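Local coordinates for protein CS1 fimbrial subunit A (PDB 4HJI) that builds, as the major pilin, the CS1 fimbriae with which enterotoxigenic Escherichia coli colonizes the epithelium of its host, at residues A[59-64]-A[111-116]; A[70-75]-A[150-155]; A[91-96]-A[128-133]. All blocks are in the same frame, centred on the assembly; numbering follows the deposited sequence.

Contact 1: A[59-64]-A[111-116]; sequences VHTNDS and LNFASS. With IMD (imidazole), chain C.
The ring of F113 turns one face to T61, and the methyl CG2 of T61 sits over it in a CH-pi contact, 3.8 Å from the ring centroid and 29° off the normal. T61 and F113 run at about a right angle to each other, so it is the end of the threonine that meets the ring, CG2 lying 3.4 Å from F113 CE1. The other branch is in use as well: with OG1 anti to the backbone N (chi1 -176°), the hydroxyl accepts the N-H of D63 at 3.1 Å in an ST turn, which fixes the rotation that presents CG2 to the phenyl. At the rim, near the ring plane, V59 O approaches CE1 at 3.7 Å. In the fold, F113 comes two residues after the short helix 108-111 and closes over the end of strand 49-61 in this pilin of the chaperone-usher family; no hydrogen bond joins the two segments. Replacing F113 by an alanine would probably leave the T61 methyl without its aromatic face and open a gap beside V59. S64 comes in at the base of the side chain, OG 3.4 Å from F113 CB. V59 CG2 also meets L111 CD2 at 4.2 Å, the two side chains again crossing nearly perpendicularly. An imidazole, probably from the crystallisation liquor, donates weakly from N3 to S116 O and S116 OG.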
loop_
_atom_site.group_PDB
_atom_site.type_symbol
_atom_site.label_atom_id
_atom_site.label_comp_id
_atom_site.label_asym_id
_atom_site.label_seq_id
_atom_site.Cartn_x
_atom_site.Cartn_y
_atom_site.Cartn_z
ATOM N N VAL A 59 11.175 0.729 -6.686
ATOM C CA VAL A 59 11.848 1.458 -5.644
ATOM C C VAL A 59 13.027 2.214 -6.247
ATOM O O VAL A 59 13.832 1.636 -6.976
ATOM C CB VAL A 59 12.332 0.508 -4.524
ATOM C CG1 VAL A 59 13.146 1.279 -3.501
ATOM C CG2 VAL A 59 11.135 -0.163 -3.880
ATOM N N HIS A 60 13.103 3.520 -5.953
ATOM C CA HIS A 60 14.250 4.345 -6.306
ATOM C C HIS A 60 15.100 4.589 -5.080
ATOM O O HIS A 60 14.570 4.880 -4.022
ATOM C CB HIS A 60 13.815 5.702 -6.793
ATOM C CG HIS A 60 13.274 5.702 -8.170
ATOM N ND1 HIS A 60 13.683 6.613 -9.117
ATOM C CD2 HIS A 60 12.323 4.940 -8.758
ATOM C CE1 HIS A 60 13.035 6.386 -10.245
ATOM N NE2 HIS A 60 12.196 5.387 -10.050
ATOM N N THR A 61 16.409 4.463 -5.218
ATOM C CA THR A 61 17.289 4.743 -4.100
ATOM C C THR A 61 18.539 5.458 -4.555
ATOM O O THR A 61 18.920 5.358 -5.722
ATOM C CB THR A 61 17.661 3.438 -3.363
ATOM O OG1 THR A 61 18.462 3.727 -2.207
ATOM C CG2 THR A 61 18.408 2.454 -4.294
ATOM N N ASN A 62 19.178 6.154 -3.613
ATOM C CA ASN A 62 20.507 6.722 -3.829
ATOM C C ASN A 62 21.644 5.834 -3.322
ATOM O O ASN A 62 22.796 6.253 -3.355
ATOM C CB ASN A 62 20.616 8.121 -3.204
ATOM C CG ASN A 62 20.709 8.096 -1.691
ATOM O OD1 ASN A 62 20.774 7.029 -1.059
ATOM N ND2 ASN A 62 20.714 9.282 -1.094
ATOM N N ASP A 63 21.313 4.630 -2.851
ATOM C CA ASP A 63 22.320 3.644 -2.463
ATOM C C ASP A 63 21.825 2.225 -2.715
ATOM O O ASP A 63 21.020 1.670 -1.951
ATOM C CB ASP A 63 22.747 3.815 -1.007
ATOM C CG ASP A 63 23.981 2.979 -0.651
ATOM O OD1 ASP A 63 24.408 2.112 -1.451
ATOM O OD2 ASP A 63 24.539 3.192 0.444
ATOM N N SER A 64 22.351 1.643 -3.787
ATOM C CA SER A 64 21.971 0.316 -4.240
ATOM C C SER A 64 22.521 -0.819 -3.360
ATOM O O SER A 64 22.124 -1.975 -3.525
ATOM C CB SER A 64 22.434 0.120 -5.684
ATOM O OG SER A 64 22.346 -1.241 -6.058
ATOM N N LEU A 111 15.693 -6.773 -4.599
ATOM C CA LEU A 111 15.174 -5.649 -5.397
ATOM C C LEU A 111 15.771 -5.573 -6.795
ATOM O O LEU A 111 15.235 -4.875 -7.651
ATOM C CB LEU A 111 15.371 -4.336 -4.654
ATOM C CG LEU A 111 14.451 -4.216 -3.430
ATOM C CD1 LEU A 111 15.004 -3.205 -2.441
ATOM C CD2 LEU A 111 13.015 -3.878 -3.807
ATOM N N ASN A 112 16.871 -6.293 -7.031
ATOM C CA ASN A 112 17.468 -6.395 -8.366
ATOM C C ASN A 112 17.703 -5.018 -8.996
ATOM O O ASN A 112 17.205 -4.741 -10.085
ATOM C CB ASN A 112 16.573 -7.226 -9.297
ATOM C CG ASN A 112 16.295 -8.614 -8.766
ATOM O OD1 ASN A 112 17.211 -9.407 -8.535
ATOM N ND2 ASN A 112 15.022 -8.928 -8.607
ATOM N N PHE A 113 18.460 -4.171 -8.304
ATOM C CA PHE A 113 18.616 -2.764 -8.684
ATOM C C PHE A 113 19.356 -2.615 -10.007
ATOM O O PHE A 113 20.432 -3.184 -10.179
ATOM C CB PHE A 113 19.357 -1.973 -7.599
ATOM C CG PHE A 113 18.489 -1.550 -6.438
ATOM C CD1 PHE A 113 17.479 -0.607 -6.615
ATOM C CD2 PHE A 113 18.711 -2.054 -5.159
ATOM C CE1 PHE A 113 16.684 -0.203 -5.559
ATOM C CE2 PHE A 113 17.917 -1.656 -4.095
ATOM C CZ PHE A 113 16.908 -0.729 -4.289
ATOM N N ALA A 114 18.756 -1.864 -10.927
ATOM C CA ALA A 114 19.379 -1.499 -12.202
ATOM C C ALA A 114 19.818 -0.032 -12.145
ATOM O O ALA A 114 19.170 0.800 -11.509
ATOM C CB ALA A 114 18.402 -1.708 -13.346
ATOM N N SER A 115 20.912 0.279 -12.831
ATOM C CA SER A 115 21.471 1.623 -12.821
ATOM C C SER A 115 20.674 2.546 -13.737
ATOM O O SER A 115 20.566 2.292 -14.936
ATOM C CB SER A 115 22.933 1.590 -13.272
ATOM O OG SER A 115 23.557 2.836 -13.018
ATOM N N SER A 116 20.123 3.613 -13.154
ATOM C CA SER A 116 19.385 4.640 -13.883
ATOM C C SER A 116 19.997 6.012 -13.596
ATOM O O SER A 116 19.809 6.583 -12.500
ATOM C CB SER A 116 17.926 4.636 -13.468
ATOM O OG SER A 116 17.793 4.944 -12.089
HETATM N N1 IMD C . 16.056 8.945 -12.413
HETATM C C2 IMD C . 16.670 7.766 -12.534
HETATM N N3 IMD C . 17.607 7.669 -11.570
HETATM C C4 IMD C . 17.585 8.816 -10.851
HETATM C C5 IMD C . 16.612 9.612 -11.385
#

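Contact 2: A[70-75]-A[150-155]; sequences VKLSAD and VSIILT
An antiparallel pair of strands, 68-80 with 144-156, carries this contact within the immunoglobulin-like fold usual for pilins of the chaperone-usher family, and the axes of 70-72 and 150-155 come within 4.7 Å of each other. K71 and I153 form the hydrogen-bonded pair: K71 N donates to I153 O in the plane of that carbonyl, and I153 N returns a practically straight bond of 2.8 Å to K71 O (179° at the hydrogen). V70 with L154 and L72 with I152 are the flanking non-hydrogen-bonded pairs, and their side chains share one face of the sheet. There V70 lies alongside both I152 and L154, pointing the same way, its CG1 3.9 Å from I152 CG2. L72 reaches over with CD2, which touches I152 CG1, also at 3.9 Å. L99 and, from strand 87-94, F94 and V92 cover this buried face.

The face bearing K71 and I153 is more mixed. K71 starts with CG between the backbone N and the carbonyl carbon (chi1 67°) and then runs extended, a course that lays its aliphatic part across I153; CE stands 3.6 Å from I153 CD1. The same methyl also meets S73 CB. Past the regular pairing of 70-72, one more backbone bond runs from S73 N to S151 O. A water bridges further along, donating to A74 O and accepting from S151 N. S151 OG, hydrogen-bonded to E164 of strand 163-173, also lies 2.8 Å from S73 OG in one of the two modelled conformers of S73, a pairing that remains uncertain.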
loop_
_atom_site.group_PDB
_atom_site.type_symbol
_atom_site.label_atom_id
_atom_site.label_comp_id
_atom_site.label_asym_id
_atom_site.label_seq_id
_atom_site.Cartn_x
_atom_site.Cartn_y
_atom_site.Cartn_z
ATOM N N VAL A 70 9.994 -1.083 5.042
ATOM C CA VAL A 70 8.655 -0.686 4.647
ATOM C C VAL A 70 7.662 -1.046 5.723
ATOM O O VAL A 70 7.666 -2.172 6.245
ATOM C CB VAL A 70 8.222 -1.381 3.359
ATOM C CG1 VAL A 70 6.950 -0.750 2.814
ATOM C CG2 VAL A 70 9.337 -1.280 2.331
ATOM N N LYS A 71 6.803 -0.100 6.047
ATOM C CA LYS A 71 5.773 -0.316 7.039
ATOM C C LYS A 71 4.579 0.566 6.750
ATOM O O LYS A 71 4.645 1.417 5.861
ATOM C CB LYS A 71 6.327 -0.017 8.441
ATOM C CG LYS A 71 6.666 1.443 8.656
ATOM C CD LYS A 71 7.351 1.690 9.990
ATOM C CE LYS A 71 7.435 3.184 10.236
ATOM N NZ LYS A 71 8.282 3.582 11.382
ATOM N N LEU A 72 3.497 0.345 7.491
ATOM C CA LEU A 72 2.321 1.219 7.481
ATOM C C LEU A 72 2.379 2.108 8.709
ATOM O O LEU A 72 2.863 1.707 9.745
ATOM C CB LEU A 72 1.038 0.398 7.529
ATOM C CG LEU A 72 0.890 -0.626 6.410
ATOM C CD1 LEU A 72 -0.251 -1.608 6.683
ATOM C CD2 LEU A 72 0.712 0.063 5.073
ATOM N N SER A 73 1.885 3.334 8.601
ATOM C CA SER A 73 1.888 4.233 9.757
ATOM C C SER A 73 0.740 3.918 10.709
ATOM O O SER A 73 0.741 4.369 11.846
ATOM C CB SER A 73 1.760 5.684 9.297
ATOM O OG SER A 73 0.434 5.923 8.907
ATOM N N ALA A 74 -0.250 3.162 10.237
ATOM C CA ALA A 74 -1.389 2.798 11.051
ATOM C C ALA A 74 -2.038 1.629 10.365
ATOM O O ALA A 74 -1.871 1.454 9.155
ATOM C CB ALA A 74 -2.362 3.963 11.167
ATOM N N ASP A 75 -2.761 0.828 11.147
ATOM C CA ASP A 75 -3.591 -0.249 10.616
ATOM C C ASP A 75 -4.664 0.369 9.759
ATOM O O ASP A 75 -5.515 1.093 10.285
ATOM C CB ASP A 75 -4.313 -0.986 11.734
ATOM C CG ASP A 75 -3.437 -1.966 12.461
ATOM O OD1 ASP A 75 -2.302 -2.213 11.994
ATOM O OD2 ASP A 75 -3.895 -2.532 13.490
ATOM N N VAL A 150 -4.508 4.527 3.401
ATOM C CA VAL A 150 -3.372 3.628 3.481
ATOM C C VAL A 150 -2.131 4.514 3.462
ATOM O O VAL A 150 -1.939 5.309 2.512
ATOM C CB VAL A 150 -3.377 2.658 2.295
ATOM C CG1 VAL A 150 -2.027 1.978 2.144
ATOM C CG2 VAL A 150 -4.525 1.677 2.458
ATOM N N SER A 151 -1.312 4.407 4.515
ATOM C CA SER A 151 -0.157 5.287 4.692
ATOM C C SER A 151 1.086 4.436 4.797
ATOM O O SER A 151 1.271 3.709 5.789
ATOM C CB SER A 151 -0.345 6.135 5.940
ATOM O OG SER A 151 0.811 6.912 6.275
ATOM N N ILE A 152 1.912 4.496 3.765
ATOM C CA ILE A 152 3.071 3.613 3.616
ATOM C C ILE A 152 4.298 4.462 3.901
ATOM O O ILE A 152 4.453 5.597 3.402
ATOM C CB ILE A 152 3.148 2.997 2.212
ATOM C CG1 ILE A 152 1.934 2.091 1.951
ATOM C CG2 ILE A 152 4.416 2.174 2.027
ATOM C CD1 ILE A 152 1.637 1.878 0.483
ATOM N N ILE A 153 5.174 3.927 4.729
ATOM C CA ILE A 153 6.401 4.596 5.093
ATOM C C ILE A 153 7.557 3.753 4.600
ATOM O O ILE A 153 7.593 2.530 4.862
ATOM C CB ILE A 153 6.544 4.776 6.614
ATOM C CG1 ILE A 153 5.403 5.629 7.163
ATOM C CG2 ILE A 153 7.880 5.419 6.931
ATOM C CD1 ILE A 153 5.213 5.504 8.647
ATOM N N LEU A 154 8.488 4.396 3.899
ATOM C CA LEU A 154 9.696 3.736 3.400
ATOM C C LEU A 154 10.912 4.509 3.882
ATOM O O LEU A 154 10.919 5.745 3.870
ATOM C CB LEU A 154 9.729 3.668 1.868
ATOM C CG LEU A 154 8.601 2.918 1.139
ATOM C CD1 LEU A 154 7.556 3.873 0.596
ATOM C CD2 LEU A 154 9.185 2.074 0.027
ATOM N N THR A 155 11.930 3.767 4.320
ATOM C CA THR A 155 13.243 4.315 4.633
ATOM C C THR A 155 14.290 3.425 3.997
ATOM O O THR A 155 14.073 2.231 3.834
ATOM C CB THR A 155 13.555 4.342 6.146
ATOM O OG1 THR A 155 13.783 3.009 6.624
ATOM C CG2 THR A 155 12.420 4.962 6.930
HETATM O O HOH W 1 -2.161 3.030 6.963
#

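Contact 3: A[91-96]-A[128-133]; sequences SVNFAG and SIHADA
S91 pairs with H130, and N93 with S128, through four backbone hydrogen bonds that join strands 87-94 and 119-131 in antiparallel register. S91 N gives the straightest of these, 172° at the hydrogen, yet it reaches H130 O from above the carbonyl plane; the return bond from H130 N to S91 O measures 2.8 Å and is more bent, at 144°. The N93 and S128 pair is more even, both of its bonds being 2.9 Å between N93 N and S128 O and between S128 N and N93 O. Between them V92 faces I129 as a non-hydrogen-bonded pair, and V92 CA makes a CA-H...O contact to S128 O.

The side-chain contacts are mostly on the face that bears S91, N93, S128 and H130. The H130 ring brings its edge to S91 O, with CD2 at 3.6 Å, while N93 crosses it at about a right angle, the amide and ring planes 55° apart.

V92 points to the other, buried face, against L99 and L127. Because the hydrogen bonds between these two segments are all main-chain, the pairing probably depends little on side-chain chemistry, which leaves one face polar and the other apolar.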
loop_
_atom_site.group_PDB
_atom_site.type_symbol
_atom_site.label_atom_id
_atom_site.label_comp_id
_atom_site.label_asym_id
_atom_site.label_seq_id
_atom_site.Cartn_x
_atom_site.Cartn_y
_atom_site.Cartn_z
ATOM N N SER A 91 -5.702 -5.045 4.237
ATOM C CA SER A 91 -4.381 -5.644 4.209
ATOM C C SER A 91 -3.605 -5.069 3.037
ATOM O O SER A 91 -4.185 -4.771 1.985
ATOM C CB SER A 91 -4.510 -7.168 4.064
ATOM O OG SER A 91 -5.048 -7.737 5.247
ATOM N N VAL A 92 -2.302 -4.878 3.223
ATOM C CA VAL A 92 -1.428 -4.370 2.186
ATOM C C VAL A 92 -0.208 -5.254 2.059
ATOM O O VAL A 92 0.403 -5.620 3.070
ATOM C CB VAL A 92 -0.973 -2.924 2.493
ATOM C CG1 VAL A 92 -0.147 -2.392 1.345
ATOM C CG2 VAL A 92 -2.173 -2.056 2.798
ATOM N N ASN A 93 0.078 -5.680 0.830
ATOM C CA ASN A 93 1.242 -6.523 0.557
ATOM C C ASN A 93 2.188 -5.736 -0.333
ATOM O O ASN A 93 1.746 -4.995 -1.205
ATOM C CB ASN A 93 0.882 -7.826 -0.192
ATOM C CG ASN A 93 0.103 -8.827 0.637
ATOM O OD1 ASN A 93 -0.530 -8.498 1.633
ATOM N ND2 ASN A 93 0.171 -10.082 0.229
ATOM N N PHE A 94 3.482 -5.897 -0.106
ATOM C CA PHE A 94 4.493 -5.267 -0.935
ATOM C C PHE A 94 5.602 -6.257 -1.201
ATOM O O PHE A 94 6.086 -6.913 -0.276
ATOM C CB PHE A 94 5.079 -4.006 -0.272
ATOM C CG PHE A 94 6.151 -3.362 -1.092
ATOM C CD1 PHE A 94 7.461 -3.332 -0.672
ATOM C CD2 PHE A 94 5.834 -2.774 -2.317
ATOM C CE1 PHE A 94 8.451 -2.741 -1.448
ATOM C CE2 PHE A 94 6.815 -2.200 -3.104
ATOM C CZ PHE A 94 8.123 -2.178 -2.678
ATOM N N ALA A 95 5.993 -6.383 -2.467
ATOM C CA ALA A 95 7.063 -7.304 -2.835
ATOM C C ALA A 95 6.801 -8.699 -2.286
ATOM O O ALA A 95 7.738 -9.390 -1.877
ATOM C CB ALA A 95 8.398 -6.772 -2.316
ATOM N N GLY A 96 5.527 -9.109 -2.248
ATOM C CA GLY A 96 5.150 -10.455 -1.820
ATOM C C GLY A 96 5.186 -10.690 -0.315
ATOM O O GLY A 96 5.118 -11.829 0.127
ATOM N N SER A 128 -0.151 -4.376 -3.347
ATOM C CA SER A 128 -1.579 -4.766 -3.409
ATOM C C SER A 128 -2.359 -4.365 -2.157
ATOM O O SER A 128 -1.887 -4.556 -1.029
ATOM C CB SER A 128 -1.745 -6.286 -3.633
ATOM O OG SER A 128 -0.690 -6.889 -2.918
ATOM N N ILE A 129 -3.561 -3.841 -2.381
ATOM C CA ILE A 129 -4.470 -3.381 -1.326
ATOM C C ILE A 129 -5.689 -4.304 -1.327
ATOM O O ILE A 129 -6.312 -4.474 -2.373
ATOM C CB ILE A 129 -4.860 -1.896 -1.555
ATOM C CG1 ILE A 129 -3.599 -1.044 -1.480
ATOM C CG2 ILE A 129 -5.918 -1.452 -0.550
ATOM C CD1 ILE A 129 -3.819 0.390 -1.858
ATOM N N HIS A 130 -6.028 -4.840 -0.154
ATOM C CA HIS A 130 -7.003 -5.954 0.042
ATOM C C HIS A 130 -8.002 -5.585 1.149
ATOM O O HIS A 130 -7.752 -5.900 2.328
ATOM C CB HIS A 130 -6.318 -7.284 0.448
ATOM C CG HIS A 130 -5.209 -7.721 -0.457
ATOM N ND1 HIS A 130 -5.422 -8.531 -1.547
ATOM C CD2 HIS A 130 -3.883 -7.437 -0.451
ATOM C CE1 HIS A 130 -4.278 -8.737 -2.174
ATOM N NE2 HIS A 130 -3.329 -8.090 -1.527
ATOM N N ALA A 131 -9.144 -4.996 0.804
ATOM C CA ALA A 131 -10.230 -4.782 1.789
ATOM C C ALA A 131 -11.009 -6.070 1.978
ATOM O O ALA A 131 -11.526 -6.607 1.006
ATOM C CB ALA A 131 -11.179 -3.699 1.341
ATOM N N ASP A 132 -11.098 -6.552 3.220
ATOM C CA ASP A 132 -11.751 -7.817 3.516
ATOM C C ASP A 132 -13.133 -7.659 4.164
ATOM O O ASP A 132 -13.264 -7.489 5.375
ATOM C CB ASP A 132 -10.846 -8.602 4.435
ATOM C CG ASP A 132 -11.429 -9.930 4.816
ATOM O OD1 ASP A 132 -12.458 -10.328 4.218
ATOM O OD2 ASP A 132 -10.857 -10.563 5.717
ATOM N N ALA A 133 -14.171 -7.710 3.338
ATOM C CA ALA A 133 -15.518 -7.452 3.827
ATOM C C ALA A 133 -16.078 -8.656 4.585
ATOM O O ALA A 133 -17.143 -8.568 5.183
ATOM C CB ALA A 133 -16.434 -7.028 2.680
#

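In the fold
Contacts 2 and 3 lie about 8 and 7 Å from the centre of the chain, respectively, their centres about 13 Å apart, whereas the centre of contact 1 lies about 20 Å out. Contacts 2 and 3 are both antiparallel strand pairings held by backbone hydrogen bonds, and strands 68-80 and 87-94 are themselves neighbours in the sheet. Contact 1 has no such bond and relies on an aromatic ring and aliphatic groups, though its touching residues are largely buried; contact 3 is only partly so. Contact 3 touches both of the others through apolar side chains, while contacts 1 and 2 do not touch: V92 meets V150 and L72, and F94 meets V70 of contact 2 and V59 of contact 1.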